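Local coordinates for protein methylaspartate ammonia-lyase (Citrobacter amalonaticus, PDB 1KKO) that catalyses the reversible, magnesium-dependent anti elimination of ammonia from L-threo-3-methylaspartate to give mesaconate, a step of glutamate degradation, working as a homodimer, at residues L7-Y12 with S54-L59; V66-A71 with N362-S367. One frame throughout, in Å; residues are numbered along the deposited sequence.

Interaction 1 of 2, residues L7-Y12 with S54-L59; sequences LFTAGY and SVQLIL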
ATOM      1  N   LEU A   7      11.592 -14.686 -14.768  1.00 12.41           N
ATOM      2  CA  LEU A   7      10.177 -14.548 -15.114  1.00 12.96           C
ATOM      3  C   LEU A   7       9.778 -13.095 -15.055  1.00 12.31           C
ATOM      4  O   LEU A   7      10.222 -12.368 -14.171  1.00 12.34           O
ATOM      5  CB  LEU A   7       9.287 -15.310 -14.126  1.00 13.45           C
ATOM      6  CG  LEU A   7       9.496 -16.813 -14.027  1.00 15.48           C
ATOM      7  CD1 LEU A   7       8.374 -17.394 -13.193  1.00 17.74           C
ATOM      8  CD2 LEU A   7       9.503 -17.454 -15.365  1.00 19.50           C
ATOM      9  N   PHE A   8       8.944 -12.691 -16.002  1.00 11.95           N
ATOM     10  CA  PHE A   8       8.421 -11.332 -16.099  1.00 12.02           C
ATOM     11  C   PHE A   8       6.898 -11.391 -16.077  1.00 12.11           C
ATOM     12  O   PHE A   8       6.296 -12.107 -16.881  1.00 13.03           O
ATOM     13  CB  PHE A   8       8.899 -10.671 -17.387  1.00 12.40           C
ATOM     14  CG  PHE A   8      10.398 -10.518 -17.467  1.00 13.21           C
ATOM     15  CD1 PHE A   8      11.057  -9.554 -16.712  1.00 14.08           C
ATOM     16  CD2 PHE A   8      11.149 -11.343 -18.290  1.00 14.62           C
ATOM     17  CE1 PHE A   8      12.427  -9.400 -16.777  1.00 15.33           C
ATOM     18  CE2 PHE A   8      12.530 -11.202 -18.341  1.00 16.24           C
ATOM     19  CZ  PHE A   8      13.159 -10.221 -17.587  1.00 16.06           C
ATOM     20  N   THR A   9       6.280 -10.659 -15.157  1.00 11.52           N
ATOM     21  CA  THR A   9       4.828 -10.661 -15.050  1.00 12.58           C
ATOM     22  C   THR A   9       4.283  -9.248 -14.961  1.00 11.76           C
ATOM     23  O   THR A   9       4.744  -8.414 -14.169  1.00 11.60           O
ATOM     24  CB  THR A   9       4.362 -11.500 -13.853  1.00 13.79           C
ATOM     25  OG1 THR A   9       4.909 -11.006 -12.654  1.00 16.88           O
ATOM     26  CG2 THR A   9       4.948 -12.856 -13.886  1.00 14.67           C
ATOM     27  N   ALA A  10       3.279  -8.983 -15.778  1.00 11.91           N
ATOM     28  CA  ALA A  10       2.606  -7.690 -15.796  1.00 11.98           C
ATOM     29  C   ALA A  10       1.846  -7.472 -14.506  1.00 12.20           C
ATOM     30  O   ALA A  10       1.321  -8.414 -13.919  1.00 13.04           O
ATOM     31  CB  ALA A  10       1.635  -7.610 -16.973  1.00 12.75           C
ATOM     32  N   GLY A  11       1.798  -6.225 -14.048  1.00 11.40           N
ATOM     33  CA  GLY A  11       1.014  -5.887 -12.875  1.00 11.11           C
ATOM     34  C   GLY A  11       0.633  -4.432 -12.873  1.00 10.71           C
ATOM     35  O   GLY A  11       0.887  -3.676 -13.815  1.00 10.82           O
ATOM     36  N   TYR A  12      -0.051  -4.063 -11.808  1.00 10.73           N
ATOM     37  CA  TYR A  12      -0.420  -2.680 -11.586  1.00 10.58           C
ATOM     38  C   TYR A  12       0.484  -2.074 -10.531  1.00 10.67           C
ATOM     39  O   TYR A  12       0.763  -2.698  -9.512  1.00 11.36           O
ATOM     40  CB  TYR A  12      -1.884  -2.576 -11.129  1.00 11.19           C
ATOM     41  CG  TYR A  12      -2.886  -2.860 -12.233  1.00 11.72           C
ATOM     42  CD1 TYR A  12      -3.044  -1.985 -13.281  1.00 12.57           C
ATOM     43  CD2 TYR A  12      -3.654  -4.004 -12.220  1.00 13.09           C
ATOM     44  CE1 TYR A  12      -3.945  -2.236 -14.281  1.00 13.46           C
ATOM     45  CE2 TYR A  12      -4.566  -4.265 -13.219  1.00 13.26           C
ATOM     46  CZ  TYR A  12      -4.699  -3.375 -14.243  1.00 13.46           C
ATOM     47  OH  TYR A  12      -5.602  -3.624 -15.246  1.00 15.48           O
ATOM     48  N   SER A  54       6.882  -7.198 -12.869  1.00 10.08           N
ATOM     49  CA  SER A  54       7.638  -7.859 -11.831  1.00 10.48           C
ATOM     50  C   SER A  54       8.670  -8.777 -12.458  1.00 10.48           C
ATOM     51  O   SER A  54       8.380  -9.501 -13.401  1.00 12.28           O
ATOM     52  CB  SER A  54       6.739  -8.698 -10.925  1.00 10.71           C
ATOM     53  OG  SER A  54       5.886  -7.911 -10.110  1.00 11.01           O
ATOM     54  N   VAL A  55       9.868  -8.719 -11.901  1.00 10.29           N
ATOM     55  CA  VAL A  55      10.977  -9.576 -12.279  1.00 10.34           C
ATOM     56  C   VAL A  55      11.188 -10.572 -11.149  1.00 10.41           C
ATOM     57  O   VAL A  55      11.310 -10.178  -9.998  1.00 10.91           O
ATOM     58  CB  VAL A  55      12.279  -8.742 -12.428  1.00 11.07           C
ATOM     59  CG1 VAL A  55      13.433  -9.613 -12.896  1.00 11.54           C
ATOM     60  CG2 VAL A  55      12.047  -7.586 -13.394  1.00 11.27           C
ATOM     61  N   GLN A  56      11.180 -11.860 -11.473  1.00 10.44           N
ATOM     62  CA  GLN A  56      11.477 -12.888 -10.496  1.00 10.53           C
ATOM     63  C   GLN A  56      12.637 -13.702 -11.033  1.00 11.05           C
ATOM     64  O   GLN A  56      12.614 -14.143 -12.182  1.00 11.45           O
ATOM     65  CB  GLN A  56      10.265 -13.788 -10.268  1.00 10.58           C
ATOM     66  CG  GLN A  56       9.100 -13.055  -9.636  1.00 10.71           C
ATOM     67  CD  GLN A  56       7.934 -13.972  -9.366  1.00 10.66           C
ATOM     68  OE1 GLN A  56       7.717 -14.363  -8.220  1.00 11.56           O
ATOM     69  NE2 GLN A  56       7.207 -14.343 -10.413  1.00 10.68           N
ATOM     70  N   LEU A  57      13.637 -13.897 -10.184  1.00 10.75           N
ATOM     71  CA  LEU A  57      14.814 -14.662 -10.563  1.00 11.21           C
ATOM     72  C   LEU A  57      14.904 -15.854  -9.633  1.00 11.46           C
ATOM     73  O   LEU A  57      15.155 -15.707  -8.446  1.00 11.92           O
ATOM     74  CB  LEU A  57      16.072 -13.809 -10.425  1.00 11.43           C
ATOM     75  CG  LEU A  57      16.055 -12.452 -11.130  1.00 11.64           C
ATOM     76  CD1 LEU A  57      17.320 -11.681 -10.823  1.00 11.76           C
ATOM     77  CD2 LEU A  57      15.902 -12.576 -12.627  1.00 12.18           C
ATOM     78  N   ILE A  58      14.655 -17.038 -10.175  1.00 11.83           N
ATOM     79  CA  ILE A  58      14.762 -18.267  -9.402  1.00 12.80           C
ATOM     80  C   ILE A  58      16.218 -18.664  -9.458  1.00 13.07           C
ATOM     81  O   ILE A  58      16.765 -18.855 -10.549  1.00 12.98           O
ATOM     82  CB  ILE A  58      13.896 -19.380  -9.999  1.00 13.15           C
ATOM     83  CG1 ILE A  58      12.431 -18.953 -10.077  1.00 14.47           C
ATOM     84  CG2 ILE A  58      14.014 -20.638  -9.176  1.00 13.99           C
ATOM     85  CD1 ILE A  58      11.572 -19.957 -10.793  1.00 15.91           C
ATOM     86  N   LEU A  59      16.836 -18.780  -8.290  1.00 13.06           N
ATOM     87  CA  LEU A  59      18.257 -19.120  -8.193  1.00 14.04           C
ATOM     88  C   LEU A  59      18.474 -20.615  -8.045  1.00 15.56           C
ATOM     89  O   LEU A  59      17.540 -21.357  -7.775  1.00 15.80           O
ATOM     90  CB  LEU A  59      18.879 -18.427  -6.993  1.00 13.73           C
ATOM     91  CG  LEU A  59      18.601 -16.926  -6.856  1.00 13.68           C
ATOM     92  CD1 LEU A  59      19.399 -16.363  -5.694  1.00 14.48           C
ATOM     93  CD2 LEU A  59      18.922 -16.165  -8.132  1.00 13.46           C
TER
HETATM   94  O   HOH W   1       3.533  -7.336 -11.518  1.00 16.56           O
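The carbonyl oxygen of Thr9 is gripped twice: Ser54 N donates to Thr9 O at 2.8 Å, and a water gives a proton to Thr9 O at 3.1 Å and another to Ser54 OG. Thr9 N returns a bond to Ser54 O, closing an antiparallel hydrogen-bonded pair. Leu7 and Gln56 form the next such pair, Leu7 N reaching Gln56 O at 2.8 Å with an N-H...O angle of 160°. Between them Phe8 and Val55 make a non-hydrogen-bonded pair, where Phe8 CA approaches Ser54 O at 3.3 Å in a CA-H...O contact. The Phe8 and Val55 side chains lie side by side and point the same way; Val55 CG2 meets the edge of the phenyl ring, 3.9 Å from Phe8 CE1. On the other face, Thr9 OG1 stands between its backbone N and carbonyl carbon (chi1 59°), 3.4 Å from Ser54 CB. Ser54 OG is also hydrogen-bonded to Asp68 OD1 and to Arg404 NH1 of the second subunit, whose Arg404 O accepts from Gln56 NE2. Helices 86-101 and 128-146 pack on Phe8, the latter also on Val55; the second subunit meets Thr9 and Gln56, and strand 64-69, beyond 47-59, completes a three-stranded antiparallel meander.

Interaction 2 of 2, residues V66-A71 with N362-S367; sequences VGDCAA and NETEIS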
ATOM      1  N   VAL A  66      13.281 -10.837  -6.227  1.00 10.22           N
ATOM      2  CA  VAL A  66      12.244 -10.024  -6.832  1.00 10.17           C
ATOM      3  C   VAL A  66      12.615  -8.557  -6.995  1.00  9.97           C
ATOM      4  O   VAL A  66      13.392  -7.984  -6.217  1.00 10.02           O
ATOM      5  CB  VAL A  66      10.911 -10.117  -6.026  1.00 10.24           C
ATOM      6  CG1 VAL A  66      10.445 -11.550  -5.933  1.00 11.26           C
ATOM      7  CG2 VAL A  66      11.053  -9.533  -4.623  1.00 11.68           C
ATOM      8  N   GLY A  67      12.047  -7.966  -8.032  1.00  9.83           N
ATOM      9  CA  GLY A  67      12.194  -6.550  -8.295  1.00 10.20           C
ATOM     10  C   GLY A  67      11.061  -6.121  -9.196  1.00 10.46           C
ATOM     11  O   GLY A  67      10.497  -6.934  -9.920  1.00 12.18           O
ATOM     12  N   ASP A  68      10.729  -4.832  -9.189  1.00  9.80           N
ATOM     13  CA  ASP A  68       9.662  -4.321 -10.039  1.00  9.92           C
ATOM     14  C   ASP A  68      10.113  -3.184 -10.931  1.00  9.62           C
ATOM     15  O   ASP A  68      10.646  -2.176 -10.465  1.00  9.80           O
ATOM     16  CB  ASP A  68       8.497  -3.807  -9.193  1.00 10.55           C
ATOM     17  CG  ASP A  68       7.569  -4.893  -8.720  1.00 11.82           C
ATOM     18  OD1 ASP A  68       7.541  -5.973  -9.325  1.00 16.38           O
ATOM     19  OD2 ASP A  68       6.822  -4.718  -7.749  1.00 10.96           O
ATOM     20  N   CYS A  69       9.861  -3.365 -12.214  1.00  9.86           N
ATOM     21  CA  CYS A  69      10.036  -2.311 -13.187  1.00 10.26           C
ATOM     22  C   CYS A  69       8.869  -1.352 -13.008  1.00 10.67           C
ATOM     23  O   CYS A  69       7.716  -1.767 -13.138  1.00 11.48           O
ATOM     24  CB  CYS A  69      10.012  -2.879 -14.599  1.00 10.42           C
ATOM     25  SG  CYS A  69      11.253  -4.157 -14.915  1.00 11.63           S
ATOM     26  N   ALA A  70       9.163  -0.078 -12.748  1.00 10.58           N
ATOM     27  CA  ALA A  70       8.134   0.922 -12.488  1.00 11.03           C
ATOM     28  C   ALA A  70       8.672   2.276 -12.898  1.00 10.69           C
ATOM     29  O   ALA A  70       9.890   2.483 -12.920  1.00 11.63           O
ATOM     30  CB  ALA A  70       7.750   0.934 -11.019  1.00 12.32           C
ATOM     31  N   ALA A  71       7.759   3.190 -13.194  1.00 10.50           N
ATOM     32  CA  ALA A  71       8.094   4.520 -13.662  1.00 10.92           C
ATOM     33  C   ALA A  71       7.248   5.553 -12.934  1.00 10.56           C
ATOM     34  O   ALA A  71       6.180   5.238 -12.391  1.00 10.95           O
ATOM     35  CB  ALA A  71       7.878   4.612 -15.135  1.00 11.20           C
ATOM     36  N   ASN A 362       3.724   6.193  -7.894  1.00  9.38           N
ATOM     37  CA  ASN A 362       3.387   5.240  -8.938  1.00  9.55           C
ATOM     38  C   ASN A 362       4.312   4.044  -9.039  1.00  9.53           C
ATOM     39  O   ASN A 362       4.342   3.398 -10.067  1.00 10.55           O
ATOM     40  CB  ASN A 362       3.313   5.926 -10.302  1.00  9.75           C
ATOM     41  CG  ASN A 362       2.602   5.082 -11.329  1.00 10.63           C
ATOM     42  OD1 ASN A 362       1.587   4.440 -11.026  1.00 10.66           O
ATOM     43  ND2 ASN A 362       3.120   5.086 -12.552  1.00 11.63           N
ATOM     44  N   GLU A 363       5.042   3.725  -7.979  1.00  9.46           N
ATOM     45  CA  GLU A 363       5.877   2.539  -7.996  1.00  9.38           C
ATOM     46  C   GLU A 363       5.202   1.439  -7.170  1.00  9.01           C
ATOM     47  O   GLU A 363       3.974   1.401  -7.125  1.00  9.60           O
ATOM     48  CB  GLU A 363       7.346   2.839  -7.678  1.00  9.61           C
ATOM     49  CG  GLU A 363       7.667   3.481  -6.350  1.00 10.32           C
ATOM     50  CD  GLU A 363       9.154   3.807  -6.283  1.00 10.42           C
ATOM     51  OE1 GLU A 363       9.528   5.003  -6.262  1.00 10.85           O
ATOM     52  OE2 GLU A 363       9.948   2.853  -6.258  1.00 10.88           O
ATOM     53  N   THR A 364       5.964   0.517  -6.583  1.00  9.02           N
ATOM     54  CA  THR A 364       5.357  -0.675  -5.987  1.00  9.47           C
ATOM     55  C   THR A 364       5.853  -0.961  -4.589  1.00  8.87           C
ATOM     56  O   THR A 364       6.761  -0.332  -4.081  1.00  9.09           O
ATOM     57  CB  THR A 364       5.618  -1.935  -6.827  1.00  9.70           C
ATOM     58  OG1 THR A 364       6.992  -2.339  -6.671  1.00  9.70           O
ATOM     59  CG2 THR A 364       5.394  -1.697  -8.302  1.00 10.48           C
ATOM     60  N   GLU A 365       5.237  -1.957  -3.967  1.00  9.47           N
ATOM     61  CA  GLU A 365       5.647  -2.385  -2.647  1.00  9.64           C
ATOM     62  C   GLU A 365       7.056  -2.961  -2.682  1.00  9.33           C
ATOM     63  O   GLU A 365       7.835  -2.758  -1.757  1.00 10.15           O
ATOM     64  CB  GLU A 365       4.621  -3.350  -2.033  1.00 10.31           C
ATOM     65  CG  GLU A 365       4.795  -4.849  -2.268  1.00 11.13           C
ATOM     66  CD  GLU A 365       4.504  -5.352  -3.672  1.00 11.33           C
ATOM     67  OE1 GLU A 365       4.456  -4.561  -4.635  1.00 11.81           O
ATOM     68  OE2 GLU A 365       4.351  -6.585  -3.803  1.00 11.82           O
ATOM     69  N   ILE A 366       7.390  -3.671  -3.754  1.00  9.49           N
ATOM     70  CA  ILE A 366       8.716  -4.263  -3.877  1.00  9.58           C
ATOM     71  C   ILE A 366       9.765  -3.201  -4.145  1.00  9.01           C
ATOM     72  O   ILE A 366      10.840  -3.236  -3.563  1.00  9.72           O
ATOM     73  CB  ILE A 366       8.743  -5.330  -4.988  1.00  9.77           C
ATOM     74  CG1 ILE A 366       7.912  -6.537  -4.559  1.00 10.96           C
ATOM     75  CG2 ILE A 366      10.179  -5.720  -5.324  1.00 10.39           C
ATOM     76  CD1 ILE A 366       7.801  -7.623  -5.577  1.00 11.44           C
ATOM     77  N   SER A 367       9.481  -2.252  -5.023  1.00  9.22           N
ATOM     78  CA  SER A 367      10.483  -1.230  -5.316  1.00  9.27           C
ATOM     79  C   SER A 367      10.717  -0.383  -4.077  1.00  8.95           C
ATOM     80  O   SER A 367      11.858  -0.057  -3.744  1.00  9.28           O
ATOM     81  CB  SER A 367      10.104  -0.404  -6.544  1.00  9.60           C
ATOM     82  OG  SER A 367       8.954   0.402  -6.330  1.00  9.99           O
TER
HETATM   83  O   HOH W   2       4.403  -5.670  -7.114  1.00 10.98           O
HETATM   84  O   HOH W   3       5.116   2.279 -12.762  1.00 12.79           O
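A capping box at the start of helix 365-378 is where strand 64-69 of the N-terminal domain meets the barrel domain, and the Asp68 side chain joins it. Thr364, the N-cap residue, donates from OG1 to Asp68 OD2 at 2.6 Å, and OD2 receives the bond on its anti lone pair. With chi1 74°, OG1 lies between the backbone N and carbonyl carbon of Thr364; it also accepts from Ser367 N at 3.0 Å, and Thr364 N donates back to Ser367 OG. Ser367 OG donates to Glu363 OE2 at 2.6 Å, a carboxylate also paired with Lys386 and Tyr132. Asp68 OD2 and Glu365 OE1 are like charges 3.9 Å apart; a water lies 2.7 Å from both and can bridge them, and Glu365 makes a salt bridge with Arg404 of the second subunit, which probably eases the repulsion. The Ile366 side chain crosses those of Asp68 and Val66 at about a right angle, its CD1 lying 3.9 Å from Val66 CG2 and its CG2 3.7 Å from Gly67 CA. Farther along, Ala70 CB rests on Glu363 CB, while Asn362 ND2 makes a weak bond to Ala71 O and Asn362 OD1 turns to Ser13. Following the substrate-binding residues Thr360 and Cys361, this joint belongs to the enolase-superfamily arrangement, in which an N-terminal domain packs against a TIM barrel beside the active site.

Interactions 1 and 2 show how one small antiparallel sheet can be tied within itself and then to a second domain. Their centres lie 11 Å apart, and they come in series along the chain: interaction 1 joins the first two strands of the sheet, 3-18 and 47-59, before strand 64-69 enters interaction 2, nearly 300 residues ahead of its partner near the end of the barrel. Neighbouring strands 47-59 and 64-69 connect them directly, through a probable hydrogen bond of 2.7 Å from Val55 N to Gly67 O and the packing of Val55 CG2 on Cys69 SG at 3.8 Å. Arg404 of the second subunit touches both contacts, so sheet, barrel and dimer interface converge here.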